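Local coordinates for protein beta-glucuronidase (uncultured Clostridium sp., PDB 6U7J) that hydrolyses beta-glucuronides as a gut bacterial glycoside hydrolase family 2 enzyme, probably one of a group that reactivates estrogens, at residues 390-395 / 426-431; 431-436 / 459-464. One frame throughout, in Å; residues are numbered along the deposited sequence.

Contact 1: residues 390-395 / 426-431; sequences AYHKQV and RNYFEE
H392 and Y428 meet between two neighbouring helices of the TIM barrel domain, 386-403 and 424-439, whose short segments run nearly parallel at 26° with their axes 10.8 Å apart. At that spacing the gap is bridged by side chains. H392 sets out with CG anti to its own N (chi1 -166°), which carries the imidazole across toward the second helix. Its CB lies 3.3 Å from Y428 OH, and CG also packs against that hydroxyl. ND1 makes the hydrogen bond, 2.8 Å to Y428 OH. The hydroxyl sits at the rim of the imidazole, in its plane. CE1, one atom further round, is 3.9 Å from Y428 CE1 and approaches F429 CE1 at 4.3 Å. On the far side NE2 is bonded to the backbone oxygen of I414 in strand 409-416, so both ring nitrogens have partners and the imidazole's rotation is fixed. The two rings meet rim to rim with planes at 44°, neither lying over the other's face. Alongside, K393 reaches over with a chain bent at chi3, and its NZ forms a salt bridge to E431 OE1 at 2.8 Å, nearly in line with the C-O bond. E431 folds at chi2 to present that oxygen. The I414 carbonyl can only accept, which is consistent with a proton on NE2; in a neutral ring ND1 would then probably accept from the tyrosine hydroxyl, linking both helices to the strand beneath them.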
loop_
_atom_site.group_PDB
_atom_site.type_symbol
_atom_site.label_atom_id
_atom_site.label_comp_id
_atom_site.label_asym_id
_atom_site.label_seq_id
_atom_site.Cartn_x
_atom_site.Cartn_y
_atom_site.Cartn_z
ATOM N N ALA B 390 7.954 31.447 34.427
ATOM C CA ALA B 390 9.308 31.996 34.394
ATOM C C ALA B 390 10.161 31.262 33.366
ATOM O O ALA B 390 10.934 31.890 32.630
ATOM C CB ALA B 390 9.951 31.928 35.776
ATOM N N TYR B 391 9.995 29.935 33.267
ATOM C CA TYR B 391 10.755 29.184 32.276
ATOM C C TYR B 391 10.297 29.543 30.860
ATOM O O TYR B 391 11.118 29.671 29.944
ATOM C CB TYR B 391 10.633 27.682 32.557
ATOM C CG TYR B 391 11.349 26.855 31.522
ATOM C CD1 TYR B 391 12.728 26.924 31.399
ATOM C CD2 TYR B 391 10.638 26.041 30.634
ATOM C CE1 TYR B 391 13.391 26.198 30.444
ATOM C CE2 TYR B 391 11.292 25.298 29.676
ATOM C CZ TYR B 391 12.667 25.384 29.585
ATOM O OH TYR B 391 13.333 24.669 28.633
ATOM N N HIS B 392 8.995 29.767 30.685
ATOM C CA HIS B 392 8.442 30.174 29.393
ATOM C C HIS B 392 9.046 31.502 28.926
ATOM O O HIS B 392 9.438 31.648 27.760
ATOM C CB HIS B 392 6.922 30.261 29.539
ATOM C CG HIS B 392 6.157 30.342 28.252
ATOM N ND1 HIS B 392 4.794 30.133 28.201
ATOM C CD2 HIS B 392 6.538 30.640 26.990
ATOM C CE1 HIS B 392 4.371 30.286 26.960
ATOM N NE2 HIS B 392 5.411 30.581 26.201
ATOM N N LYS B 393 9.135 32.486 29.829
ATOM C CA LYS B 393 9.817 33.738 29.495
ATOM C C LYS B 393 11.282 33.497 29.139
ATOM O O LYS B 393 11.806 34.088 28.186
ATOM C CB LYS B 393 9.734 34.724 30.664
ATOM C CG LYS B 393 8.339 35.153 31.064
ATOM C CD LYS B 393 8.433 36.358 31.993
ATOM C CE LYS B 393 7.328 36.368 33.021
ATOM N NZ LYS B 393 7.536 37.465 34.018
ATOM N N GLN B 394 11.964 32.634 29.895
ATOM C CA GLN B 394 13.370 32.386 29.602
ATOM C C GLN B 394 13.558 31.738 28.232
ATOM O O GLN B 394 14.540 32.027 27.539
ATOM C CB GLN B 394 13.991 31.528 30.703
ATOM C CG GLN B 394 13.939 32.197 32.068
ATOM C CD GLN B 394 14.419 31.291 33.191
ATOM O OE1 GLN B 394 14.339 30.060 33.092
ATOM N NE2 GLN B 394 14.924 31.894 34.270
ATOM N N VAL B 395 12.643 30.851 27.820
ATOM C CA VAL B 395 12.812 30.237 26.501
ATOM C C VAL B 395 12.554 31.264 25.404
ATOM O O VAL B 395 13.217 31.255 24.358
ATOM C CB VAL B 395 11.912 28.995 26.368
ATOM C CG1 VAL B 395 11.838 28.524 24.919
ATOM C CG2 VAL B 395 12.441 27.875 27.260
ATOM N N ARG B 426 -5.514 33.890 31.632
ATOM C CA ARG B 426 -5.397 35.271 31.170
ATOM C C ARG B 426 -4.157 35.954 31.751
ATOM O O ARG B 426 -3.376 36.571 31.013
ATOM C CB ARG B 426 -6.659 36.058 31.522
ATOM C CG ARG B 426 -6.684 37.469 30.911
ATOM C CD ARG B 426 -7.649 38.378 31.642
ATOM N NE ARG B 426 -8.890 37.678 31.944
ATOM C CZ ARG B 426 -9.943 37.664 31.138
ATOM N NH1 ARG B 426 -9.890 38.329 29.987
ATOM N NH2 ARG B 426 -11.039 36.990 31.480
ATOM N N ASN B 427 -3.958 35.860 33.071
ATOM C CA ASN B 427 -2.769 36.459 33.682
ATOM C C ASN B 427 -1.485 35.840 33.134
ATOM O O ASN B 427 -0.491 36.545 32.913
ATOM C CB ASN B 427 -2.810 36.295 35.205
ATOM C CG ASN B 427 -3.757 37.275 35.883
ATOM O OD1 ASN B 427 -4.324 38.168 35.244
ATOM N ND2 ASN B 427 -3.951 37.094 37.186
ATOM N N TYR B 428 -1.477 34.516 32.943
ATOM C CA TYR B 428 -0.287 33.829 32.446
ATOM C C TYR B 428 0.150 34.420 31.119
ATOM O O TYR B 428 1.291 34.869 30.962
ATOM C CB TYR B 428 -0.563 32.323 32.307
ATOM C CG TYR B 428 0.649 31.514 31.895
ATOM C CD1 TYR B 428 1.069 31.471 30.570
ATOM C CD2 TYR B 428 1.382 30.797 32.839
ATOM C CE1 TYR B 428 2.181 30.751 30.200
ATOM C CE2 TYR B 428 2.497 30.056 32.471
ATOM C CZ TYR B 428 2.893 30.045 31.155
ATOM O OH TYR B 428 4.006 29.328 30.786
ATOM N N PHE B 429 -0.755 34.453 30.153
ATOM C CA PHE B 429 -0.357 34.873 28.823
ATOM C C PHE B 429 -0.208 36.377 28.704
ATOM O O PHE B 429 0.538 36.840 27.837
ATOM C CB PHE B 429 -1.342 34.298 27.799
ATOM C CG PHE B 429 -1.163 32.813 27.610
ATOM C CD1 PHE B 429 -0.104 32.325 26.857
ATOM C CD2 PHE B 429 -1.982 31.917 28.260
ATOM C CE1 PHE B 429 0.097 30.952 26.704
ATOM C CE2 PHE B 429 -1.793 30.547 28.120
ATOM C CZ PHE B 429 -0.747 30.066 27.336
ATOM N N GLU B 430 -0.871 37.152 29.564
ATOM C CA GLU B 430 -0.589 38.584 29.594
ATOM C C GLU B 430 0.845 38.838 30.016
ATOM O O GLU B 430 1.541 39.670 29.415
ATOM C CB GLU B 430 -1.535 39.314 30.541
ATOM C CG GLU B 430 -1.416 40.819 30.387
ATOM C CD GLU B 430 -2.107 41.579 31.491
ATOM O OE1 GLU B 430 -2.408 42.778 31.291
ATOM O OE2 GLU B 430 -2.347 40.980 32.559
ATOM N N GLU B 431 1.304 38.126 31.050
ATOM C CA GLU B 431 2.706 38.200 31.434
ATOM C C GLU B 431 3.610 37.791 30.277
ATOM O O GLU B 431 4.562 38.502 29.937
ATOM C CB GLU B 431 2.952 37.322 32.657
ATOM C CG GLU B 431 2.991 38.099 33.959
ATOM C CD GLU B 431 3.970 39.262 33.894
ATOM O OE1 GLU B 431 5.193 39.011 33.790
ATOM O OE2 GLU B 431 3.510 40.425 33.919
#

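Contact 2: residues 431-436 / 459-464; sequences EVTKYI and SQFFDV
T433 and F461 bring the two backbones to a CA-CA distance of 6.7 Å. Segment 431-436 is regular helix, with Y435 N bonded to E431 O and I436 N to V432 O. Segment 459-464 begins as a 3-10 turn over 459-461, in which F462 N returns to S459 O at 3.0 Å, and then opens: F462, at phi/psi -97°/161°, is extended and leads the chain toward strand 465-468. One threonine carries the helix side of the contact. Its CB points at the loop; both branches rest on F461 CB, and one of them also reaches F462. T433 OG1 lies 3.7 Å from F461 CB. T433 CG2 is 3.8 Å from F461 CB and 3.7 Å from F462 CE1. The threonine thus rests on the root of F461, whose ring leads away, and touches the rim of the F462 ring near its plane. It crosses both aromatic side chains at about a right angle. In the TIM barrel, helix 424-439 follows strand 409-416, and this loop follows the next strand, 445-449, so the packing joins an outer helix to the connection that enters the strand after that. I414 of strand 409-416 touches both T433 and F462, extending the apolar junction inward to the barrel wall. The T433 hydroxyl has its polar partners within its own helix. With chi1 at 45°, OG1 stands between N and the carbonyl carbon, where it bonds chiefly to F429 O, with E430 O as a second partner, leaving van der Waals packing to face the loop. F461 turns its ring along the helix onto R426 and E430, and Q460 NE2 lies 3.5 Å above one face of that F461 ring.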
loop_
_atom_site.group_PDB
_atom_site.type_symbol
_atom_site.label_atom_id
_atom_site.label_comp_id
_atom_site.label_asym_id
_atom_site.label_seq_id
_atom_site.Cartn_x
_atom_site.Cartn_y
_atom_site.Cartn_z
ATOM N N GLU B 431 1.304 38.126 31.050
ATOM C CA GLU B 431 2.706 38.200 31.434
ATOM C C GLU B 431 3.610 37.791 30.277
ATOM O O GLU B 431 4.562 38.502 29.937
ATOM C CB GLU B 431 2.952 37.322 32.657
ATOM C CG GLU B 431 2.991 38.099 33.959
ATOM C CD GLU B 431 3.970 39.262 33.894
ATOM O OE1 GLU B 431 5.193 39.011 33.790
ATOM O OE2 GLU B 431 3.510 40.425 33.919
ATOM N N VAL B 432 3.315 36.648 29.643
ATOM C CA VAL B 432 4.184 36.163 28.574
ATOM C C VAL B 432 4.221 37.163 27.431
ATOM O O VAL B 432 5.291 37.501 26.915
ATOM C CB VAL B 432 3.741 34.772 28.082
ATOM C CG1 VAL B 432 4.594 34.348 26.892
ATOM C CG2 VAL B 432 3.867 33.744 29.175
ATOM N N THR B 433 3.049 37.659 27.021
ATOM C CA THR B 433 3.007 38.559 25.868
ATOM C C THR B 433 3.733 39.868 26.162
ATOM O O THR B 433 4.502 40.362 25.329
ATOM C CB THR B 433 1.563 38.833 25.454
ATOM O OG1 THR B 433 0.778 39.114 26.619
ATOM C CG2 THR B 433 0.977 37.641 24.737
ATOM N N LYS B 434 3.519 40.434 27.351
ATOM C CA LYS B 434 4.236 41.650 27.718
ATOM C C LYS B 434 5.742 41.435 27.704
ATOM O O LYS B 434 6.495 42.315 27.271
ATOM C CB LYS B 434 3.771 42.131 29.088
ATOM C CG LYS B 434 2.520 42.995 29.003
ATOM C CD LYS B 434 1.788 43.113 30.329
ATOM C CE LYS B 434 2.716 42.917 31.501
ATOM N NZ LYS B 434 3.729 44.008 31.567
ATOM N N TYR B 435 6.202 40.253 28.126
ATOM C CA TYR B 435 7.644 40.014 28.169
ATOM C C TYR B 435 8.254 39.957 26.769
ATOM O O TYR B 435 9.345 40.494 26.546
ATOM C CB TYR B 435 7.956 38.728 28.934
ATOM C CG TYR B 435 9.438 38.490 29.054
ATOM C CD1 TYR B 435 10.073 37.513 28.290
ATOM C CD2 TYR B 435 10.218 39.274 29.911
ATOM C CE1 TYR B 435 11.444 37.303 28.394
ATOM C CE2 TYR B 435 11.590 39.072 30.019
ATOM C CZ TYR B 435 12.195 38.083 29.260
ATOM O OH TYR B 435 13.549 37.888 29.358
ATOM N N ILE B 436 7.581 39.301 25.812
ATOM C CA ILE B 436 8.172 39.185 24.478
ATOM C C ILE B 436 8.096 40.521 23.759
ATOM O O ILE B 436 8.972 40.853 22.950
ATOM C CB ILE B 436 7.507 38.043 23.666
ATOM C CG1 ILE B 436 8.085 37.942 22.253
ATOM C CG2 ILE B 436 6.008 38.219 23.570
ATOM C CD1 ILE B 436 9.594 37.665 22.189
ATOM N N SER B 459 -6.637 35.872 23.389
ATOM C CA SER B 459 -6.256 36.344 22.059
ATOM C C SER B 459 -6.266 37.862 21.949
ATOM O O SER B 459 -5.648 38.402 21.019
ATOM C CB SER B 459 -7.156 35.748 20.971
ATOM O OG SER B 459 -6.789 34.402 20.712
ATOM N N GLN B 460 -6.932 38.568 22.872
ATOM C CA GLN B 460 -6.863 40.028 22.863
ATOM C C GLN B 460 -5.428 40.542 22.993
ATOM O O GLN B 460 -5.154 41.674 22.586
ATOM C CB GLN B 460 -7.728 40.613 23.981
ATOM C CG GLN B 460 -7.244 40.285 25.394
ATOM C CD GLN B 460 -7.786 38.950 25.883
ATOM O OE1 GLN B 460 -8.340 38.177 25.102
ATOM N NE2 GLN B 460 -7.627 38.671 27.175
ATOM N N PHE B 461 -4.505 39.735 23.528
ATOM C CA PHE B 461 -3.122 40.169 23.689
ATOM C C PHE B 461 -2.301 40.048 22.413
ATOM O O PHE B 461 -1.169 40.542 22.385
ATOM C CB PHE B 461 -2.432 39.366 24.804
ATOM C CG PHE B 461 -3.144 39.432 26.137
ATOM C CD1 PHE B 461 -3.480 40.648 26.703
ATOM C CD2 PHE B 461 -3.477 38.274 26.819
ATOM C CE1 PHE B 461 -4.141 40.707 27.925
ATOM C CE2 PHE B 461 -4.132 38.330 28.044
ATOM C CZ PHE B 461 -4.465 39.550 28.596
ATOM N N PHE B 462 -2.829 39.418 21.364
ATOM C CA PHE B 462 -2.051 39.126 20.167
ATOM C C PHE B 462 -2.285 40.188 19.104
ATOM O O PHE B 462 -3.277 40.915 19.128
ATOM C CB PHE B 462 -2.413 37.746 19.592
ATOM C CG PHE B 462 -2.214 36.609 20.552
ATOM C CD1 PHE B 462 -1.240 36.673 21.544
ATOM C CD2 PHE B 462 -2.992 35.466 20.455
ATOM C CE1 PHE B 462 -1.052 35.616 22.428
ATOM C CE2 PHE B 462 -2.808 34.406 21.330
ATOM C CZ PHE B 462 -1.841 34.482 22.321
ATOM N N ASP B 463 -1.355 40.257 18.157
ATOM C CA ASP B 463 -1.505 41.113 16.989
ATOM C C ASP B 463 -2.204 40.404 15.837
ATOM O O ASP B 463 -2.847 41.062 15.005
ATOM C CB ASP B 463 -0.133 41.619 16.548
ATOM C CG ASP B 463 0.624 42.296 17.695
ATOM O OD1 ASP B 463 0.090 43.284 18.248
ATOM O OD2 ASP B 463 1.727 41.837 18.068
ATOM N N VAL B 464 -2.099 39.078 15.770
ATOM C CA VAL B 464 -2.818 38.266 14.796
ATOM C C VAL B 464 -3.510 37.149 15.552
ATOM O O VAL B 464 -2.953 36.608 16.514
ATOM C CB VAL B 464 -1.869 37.694 13.716
ATOM C CG1 VAL B 464 -2.606 36.708 12.798
ATOM C CG2 VAL B 464 -1.256 38.817 12.905
#

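Overall arrangement
Helix 424-439 is common to both contacts, whose centres are 10 Å apart. E431 ends one segment and begins the next, but its carboxylate serves contact 1 alone. Contact 1 joins the helix to the preceding helix 386-403 through polar groups, and contact 2 joins it to the loop 459-464 by apolar packing. The two also touch directly: F461 CZ lies 3.5 Å from E430 CB, and K393 O is 3.2 Å from Y435 CE1. I414 of strand 409-416 is a shared inner neighbour. F429 of contact 1 touches P418, in the N-E-P sequence ending that strand, whose glutamate is probably the acid/base, as in family 2 relatives; both contacts belong to the surrounding barrel shell.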